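Phthiocerol/phenolphthiocerol synthesis polyketide synthase type I PpsC (Mycobacterium tuberculosis, PDB 5NJI) probably dehydrates beta-hydroxyacyl intermediates during phthiocerol and phenolphthiocerol assembly, through the dehydratase domain captured here with a C12:1-CoA thioester. Local coordinates at residues Y73-A86 / T114-I127. The protein carries 1 engineered substitution. Residues are numbered along the deposited sequence; the frame is centred on the assembly and turned at random.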
loop_
_atom_site.group_PDB
_atom_site.type_symbol
_atom_site.label_atom_id
_atom_site.label_comp_id
_atom_site.label_asym_id
_atom_site.label_seq_id
_atom_site.Cartn_x
_atom_site.Cartn_y
_atom_site.Cartn_z
ATOM N N TYR A 73 -3.413 -4.919 -0.105
ATOM C CA TYR A 73 -4.610 -5.040 -0.928
ATOM C C TYR A 73 -4.372 -4.458 -2.317
ATOM O O TYR A 73 -4.878 -4.976 -3.317
ATOM C CB TYR A 73 -5.780 -4.329 -0.262
ATOM C CG TYR A 73 -6.182 -4.853 1.097
ATOM C CD1 TYR A 73 -6.981 -5.972 1.226
ATOM C CD2 TYR A 73 -5.771 -4.212 2.245
ATOM C CE1 TYR A 73 -7.369 -6.405 2.454
ATOM C CE2 TYR A 73 -6.141 -4.644 3.477
ATOM C CZ TYR A 73 -6.945 -5.733 3.584
ATOM O OH TYR A 73 -7.325 -6.146 4.834
ATOM N N ALA A 74 -3.605 -3.371 -2.398
ATOM C CA ALA A 74 -3.277 -2.812 -3.704
ATOM C C ALA A 74 -2.507 -3.810 -4.549
ATOM O O ALA A 74 -2.819 -4.008 -5.727
ATOM C CB ALA A 74 -2.469 -1.525 -3.531
ATOM N N GLU A 75 -1.506 -4.477 -3.959
ATOM C CA GLU A 75 -0.771 -5.496 -4.698
ATOM C C GLU A 75 -1.678 -6.659 -5.104
ATOM O O GLU A 75 -1.577 -7.187 -6.219
ATOM C CB GLU A 75 0.410 -5.970 -3.858
ATOM C CG GLU A 75 1.058 -7.255 -4.364
ATOM C CD GLU A 75 1.512 -7.164 -5.820
ATOM O OE1 GLU A 75 1.607 -6.051 -6.378
ATOM O OE2 GLU A 75 1.777 -8.220 -6.420
ATOM N N ILE A 76 -2.557 -7.098 -4.209
ATOM C CA ILE A 76 -3.428 -8.211 -4.553
ATOM C C ILE A 76 -4.310 -7.862 -5.740
ATOM O O ILE A 76 -4.504 -8.684 -6.639
ATOM C CB ILE A 76 -4.261 -8.627 -3.329
ATOM C CG1 ILE A 76 -3.343 -9.268 -2.290
ATOM C CG2 ILE A 76 -5.374 -9.571 -3.714
ATOM C CD1 ILE A 76 -3.930 -9.298 -0.885
ATOM N N ALA A 77 -4.863 -6.653 -5.762
ATOM C CA ALA A 77 -5.709 -6.261 -6.886
ATOM C C ALA A 77 -4.921 -6.227 -8.195
ATOM O O ALA A 77 -5.396 -6.721 -9.227
ATOM C CB ALA A 77 -6.357 -4.909 -6.604
ATOM N N LEU A 78 -3.720 -5.639 -8.183
ATOM C CA LEU A 78 -2.904 -5.595 -9.399
ATOM C C LEU A 78 -2.476 -6.982 -9.841
ATOM O O LEU A 78 -2.491 -7.290 -11.038
ATOM C CB LEU A 78 -1.675 -4.707 -9.186
ATOM C CG LEU A 78 -2.029 -3.246 -8.977
ATOM C CD1 LEU A 78 -0.774 -2.555 -8.528
ATOM C CD2 LEU A 78 -2.555 -2.600 -10.252
ATOM N N ALA A 79 -2.113 -7.846 -8.890
ATOM C CA ALA A 79 -1.723 -9.199 -9.239
ATOM C C ALA A 79 -2.899 -9.990 -9.794
ATOM O O ALA A 79 -2.704 -10.841 -10.665
ATOM C CB ALA A 79 -1.148 -9.920 -8.021
ATOM N N ALA A 80 -4.107 -9.731 -9.297
ATOM C CA ALA A 80 -5.286 -10.417 -9.811
ATOM C C ALA A 80 -5.521 -10.075 -11.276
ATOM O O ALA A 80 -5.721 -10.970 -12.105
ATOM C CB ALA A 80 -6.518 -10.074 -8.969
ATOM N N ALA A 81 -5.487 -8.783 -11.617
ATOM C CA ALA A 81 -5.640 -8.389 -13.017
ATOM C C ALA A 81 -4.556 -9.009 -13.883
ATOM O O ALA A 81 -4.830 -9.503 -14.980
ATOM C CB ALA A 81 -5.613 -6.860 -13.147
ATOM N N THR A 82 -3.312 -8.978 -13.414
ATOM C CA THR A 82 -2.199 -9.523 -14.177
ATOM C C THR A 82 -2.326 -11.029 -14.381
ATOM O O THR A 82 -1.964 -11.548 -15.447
ATOM C CB THR A 82 -0.892 -9.157 -13.464
ATOM O OG1 THR A 82 -0.760 -7.737 -13.455
ATOM C CG2 THR A 82 0.318 -9.761 -14.163
ATOM N N ASP A 83 -2.871 -11.747 -13.398
ATOM C CA ASP A 83 -3.054 -13.180 -13.562
ATOM C C ASP A 83 -4.218 -13.508 -14.477
ATOM O O ASP A 83 -4.274 -14.620 -15.011
ATOM C CB ASP A 83 -3.261 -13.831 -12.192
ATOM C CG ASP A 83 -3.286 -15.344 -12.257
ATOM O OD1 ASP A 83 -2.328 -15.940 -12.810
ATOM O OD2 ASP A 83 -4.262 -15.938 -11.742
ATOM N N THR A 84 -5.130 -12.568 -14.687
ATOM C CA THR A 84 -6.331 -12.818 -15.469
ATOM C C THR A 84 -6.156 -12.453 -16.936
ATOM O O THR A 84 -6.648 -13.164 -17.820
ATOM C CB THR A 84 -7.504 -12.030 -14.888
ATOM O OG1 THR A 84 -7.672 -12.359 -13.498
ATOM C CG2 THR A 84 -8.798 -12.340 -15.624
ATOM N N PHE A 85 -5.473 -11.353 -17.214
ATOM C CA PHE A 85 -5.371 -10.822 -18.564
ATOM C C PHE A 85 -3.922 -10.835 -19.016
ATOM O O PHE A 85 -3.018 -10.460 -18.262
ATOM C CB PHE A 85 -5.922 -9.396 -18.633
ATOM C CG PHE A 85 -7.307 -9.256 -18.074
ATOM C CD1 PHE A 85 -8.393 -9.823 -18.725
ATOM C CD2 PHE A 85 -7.538 -8.576 -16.881
ATOM C CE1 PHE A 85 -9.664 -9.693 -18.228
ATOM C CE2 PHE A 85 -8.821 -8.450 -16.376
ATOM C CZ PHE A 85 -9.884 -9.016 -17.046
ATOM N N ALA A 86 -3.712 -11.258 -20.254
ATOM C CA ALA A 86 -2.392 -11.208 -20.861
ATOM C C ALA A 86 -2.168 -9.812 -21.418
ATOM O O ALA A 86 -2.920 -9.362 -22.289
ATOM C CB ALA A 86 -2.270 -12.251 -21.967
ATOM N N THR A 114 -10.103 -13.857 -3.036
ATOM C CA THR A 114 -10.161 -12.723 -3.953
ATOM C C THR A 114 -11.001 -13.087 -5.172
ATOM O O THR A 114 -10.958 -14.226 -5.650
ATOM C CB THR A 114 -8.742 -12.325 -4.384
ATOM O OG1 THR A 114 -7.972 -12.019 -3.220
ATOM C CG2 THR A 114 -8.728 -11.123 -5.313
ATOM N N THR A 115 -11.823 -12.152 -5.631
ATOM C CA THR A 115 -12.566 -12.335 -6.873
ATOM C C THR A 115 -12.300 -11.188 -7.828
ATOM O O THR A 115 -12.002 -10.064 -7.418
ATOM C CB THR A 115 -14.070 -12.431 -6.654
ATOM O OG1 THR A 115 -14.551 -11.269 -5.966
ATOM C CG2 THR A 115 -14.445 -13.700 -5.878
ATOM N N LEU A 116 -12.407 -11.488 -9.114
ATOM C CA LEU A 116 -12.268 -10.469 -10.145
ATOM C C LEU A 116 -13.358 -10.662 -11.181
ATOM O O LEU A 116 -13.560 -11.772 -11.681
ATOM C CB LEU A 116 -10.895 -10.521 -10.818
ATOM C CG LEU A 116 -10.596 -9.459 -11.893
ATOM C CD1 LEU A 116 -9.120 -9.211 -11.975
ATOM C CD2 LEU A 116 -11.096 -9.901 -13.277
ATOM N N THR A 117 -14.023 -9.573 -11.524
ATOM C CA THR A 117 -14.959 -9.546 -12.636
ATOM C C THR A 117 -14.550 -8.410 -13.559
ATOM O O THR A 117 -13.891 -7.463 -13.138
ATOM C CB THR A 117 -16.394 -9.334 -12.164
ATOM O OG1 THR A 117 -16.519 -8.051 -11.528
ATOM C CG2 THR A 117 -16.794 -10.419 -11.176
ATOM N N GLY A 118 -14.928 -8.511 -14.834
ATOM C CA GLY A 118 -14.693 -7.437 -15.780
ATOM C C GLY A 118 -13.838 -7.894 -16.944
ATOM O O GLY A 118 -13.824 -9.079 -17.299
ATOM N N ASP A 119 -13.123 -6.937 -17.540
ATOM C CA ASP A 119 -12.375 -7.201 -18.761
ATOM C C ASP A 119 -11.055 -6.443 -18.706
ATOM O O ASP A 119 -10.722 -5.805 -17.701
ATOM C CB ASP A 119 -13.209 -6.847 -20.008
ATOM C CG ASP A 119 -13.538 -5.360 -20.118
ATOM O OD1 ASP A 119 -12.835 -4.511 -19.533
ATOM O OD2 ASP A 119 -14.520 -5.035 -20.817
ATOM N N GLU A 120 -10.336 -6.579 -19.790
ATOM C CA GLU A 120 -8.978 -6.099 -19.835
ATOM C C GLU A 120 -8.837 -4.583 -19.844
ATOM O O GLU A 120 -7.754 -4.117 -19.849
ATOM C CB GLU A 120 -8.054 -6.763 -20.904
ATOM C CG GLU A 120 -8.094 -6.186 -22.320
ATOM C CD GLU A 120 -7.010 -6.823 -23.253
ATOM O OE1 GLU A 120 -6.222 -6.141 -23.965
ATOM O OE2 GLU A 120 -6.943 -8.075 -23.293
ATOM N N GLN A 121 -9.936 -3.856 -19.895
ATOM C CA GLN A 121 -9.960 -2.401 -19.838
ATOM C C GLN A 121 -10.271 -1.902 -18.442
ATOM O O GLN A 121 -9.691 -0.905 -17.997
ATOM C CB GLN A 121 -11.012 -1.838 -20.802
ATOM C CG GLN A 121 -10.700 -2.055 -22.265
ATOM C CD GLN A 121 -9.334 -1.545 -22.634
ATOM O OE1 GLN A 121 -8.537 -2.265 -23.228
ATOM N NE2 GLN A 121 -9.043 -0.300 -22.269
ATOM N N ARG A 122 -11.201 -2.568 -17.761
ATOM C CA ARG A 122 -11.622 -2.181 -16.422
ATOM C C ARG A 122 -12.181 -3.416 -15.737
ATOM O O ARG A 122 -13.023 -4.110 -16.315
ATOM C CB ARG A 122 -12.680 -1.078 -16.469
ATOM C CG ARG A 122 -13.190 -0.603 -15.117
ATOM C CD ARG A 122 -14.066 0.625 -15.284
ATOM N NE ARG A 122 -14.574 1.132 -14.014
ATOM C CZ ARG A 122 -15.713 0.746 -13.447
ATOM N NH1 ARG A 122 -16.483 -0.165 -14.029
ATOM N NH2 ARG A 122 -16.086 1.274 -12.288
ATOM N N CYS A 123 -11.728 -3.678 -14.515
ATOM C CA CYS A 123 -12.178 -4.852 -13.779
ATOM C C CYS A 123 -12.345 -4.491 -12.303
ATOM O O CYS A 123 -11.829 -3.480 -11.826
ATOM C CB CYS A 123 -11.212 -6.028 -13.968
ATOM S SG CYS A 123 -9.547 -5.734 -13.386
ATOM N N GLN A 124 -13.133 -5.302 -11.600
ATOM C CA GLN A 124 -13.516 -5.057 -10.220
ATOM C C GLN A 124 -12.991 -6.212 -9.388
ATOM O O GLN A 124 -13.228 -7.379 -9.718
ATOM C CB GLN A 124 -15.048 -4.940 -10.048
ATOM C CG GLN A 124 -15.713 -3.931 -10.964
ATOM C CD GLN A 124 -15.517 -2.503 -10.502
ATOM O OE1 GLN A 124 -15.048 -2.256 -9.390
ATOM N NE2 GLN A 124 -15.877 -1.553 -11.355
ATOM N N VAL A 125 -12.286 -5.886 -8.316
ATOM C CA VAL A 125 -11.673 -6.876 -7.444
ATOM C C VAL A 125 -12.306 -6.746 -6.069
ATOM O O VAL A 125 -12.552 -5.636 -5.592
ATOM C CB VAL A 125 -10.146 -6.670 -7.383
ATOM C CG1 VAL A 125 -9.498 -7.605 -6.368
ATOM C CG2 VAL A 125 -9.526 -6.871 -8.745
ATOM N N GLU A 126 -12.586 -7.881 -5.432
ATOM C CA GLU A 126 -13.098 -7.891 -4.066
ATOM C C GLU A 126 -12.261 -8.874 -3.267
ATOM O O GLU A 126 -11.915 -9.951 -3.765
ATOM C CB GLU A 126 -14.599 -8.236 -4.017
ATOM C CG GLU A 126 -15.252 -8.057 -2.655
ATOM C CD GLU A 126 -16.752 -7.820 -2.750
ATOM O OE1 GLU A 126 -17.260 -7.595 -3.875
ATOM O OE2 GLU A 126 -17.422 -7.856 -1.693
ATOM N N ILE A 127 -11.891 -8.482 -2.046
ATOM C CA ILE A 127 -10.989 -9.258 -1.205
ATOM C C ILE A 127 -11.702 -9.556 0.103
ATOM O O ILE A 127 -12.111 -8.635 0.816
ATOM C CB ILE A 127 -9.670 -8.512 -0.955
ATOM C CG1 ILE A 127 -8.950 -8.322 -2.283
ATOM C CG2 ILE A 127 -8.792 -9.276 0.042
ATOM C CD1 ILE A 127 -7.814 -7.340 -2.209
HETATM O O HOH W 1 -6.031 -11.007 -22.031
#
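The ring of Phe-85, the residue on which the chain leaves helix 73-84, lies flat against the turn joining strands 114-118 and 122-127. Glu-120 CA sits over one face, 3.8 Å from the ring centroid and 6° off its normal, a CH-pi contact; Thr-84 CG2 covers the opposite face, 3.7 Å above the plane. The ring edge meets Gly-118 O and, in a sulfur-aromatic contact, Cys-123 SG. Asp-119 OD1 holds the turn's shape, accepting from Gln-121 N in an Asx turn and from Arg-122 N, which extends it to an Asx motif.

Back along the helix the packing is tight and apolar. Ala-77, Ala-80 and Ala-81 bring the backbone close enough for Leu-116 CD1 to rest 3.7 Å from Ala-81 N and for Val-125 CG1 to touch Ala-77 CA. With its CG1 beside the backbone N (chi1 -63°), Ile-127 sends CD1 to Ile-76 CG2 (3.6 Å), while its CG2 meets the Tyr-73 ring edge in plane.

Beyond the Phe-85 ring the contact loosens and turns wet: a water accepts from Ala-86 N and donates only weakly to Glu-120 OE2 (3.3 Å), and Glu-120 OE1 forms a salt bridge with Arg-146.

This helix fits the central helix of a hot-dog fold, wrapped by antiparallel strands: the hairpin covers one side, Trp-46 of strand 44-50 touches Ala-80 and Leu-116, and Trp-93 of strand 93-100 packs on Ala-81.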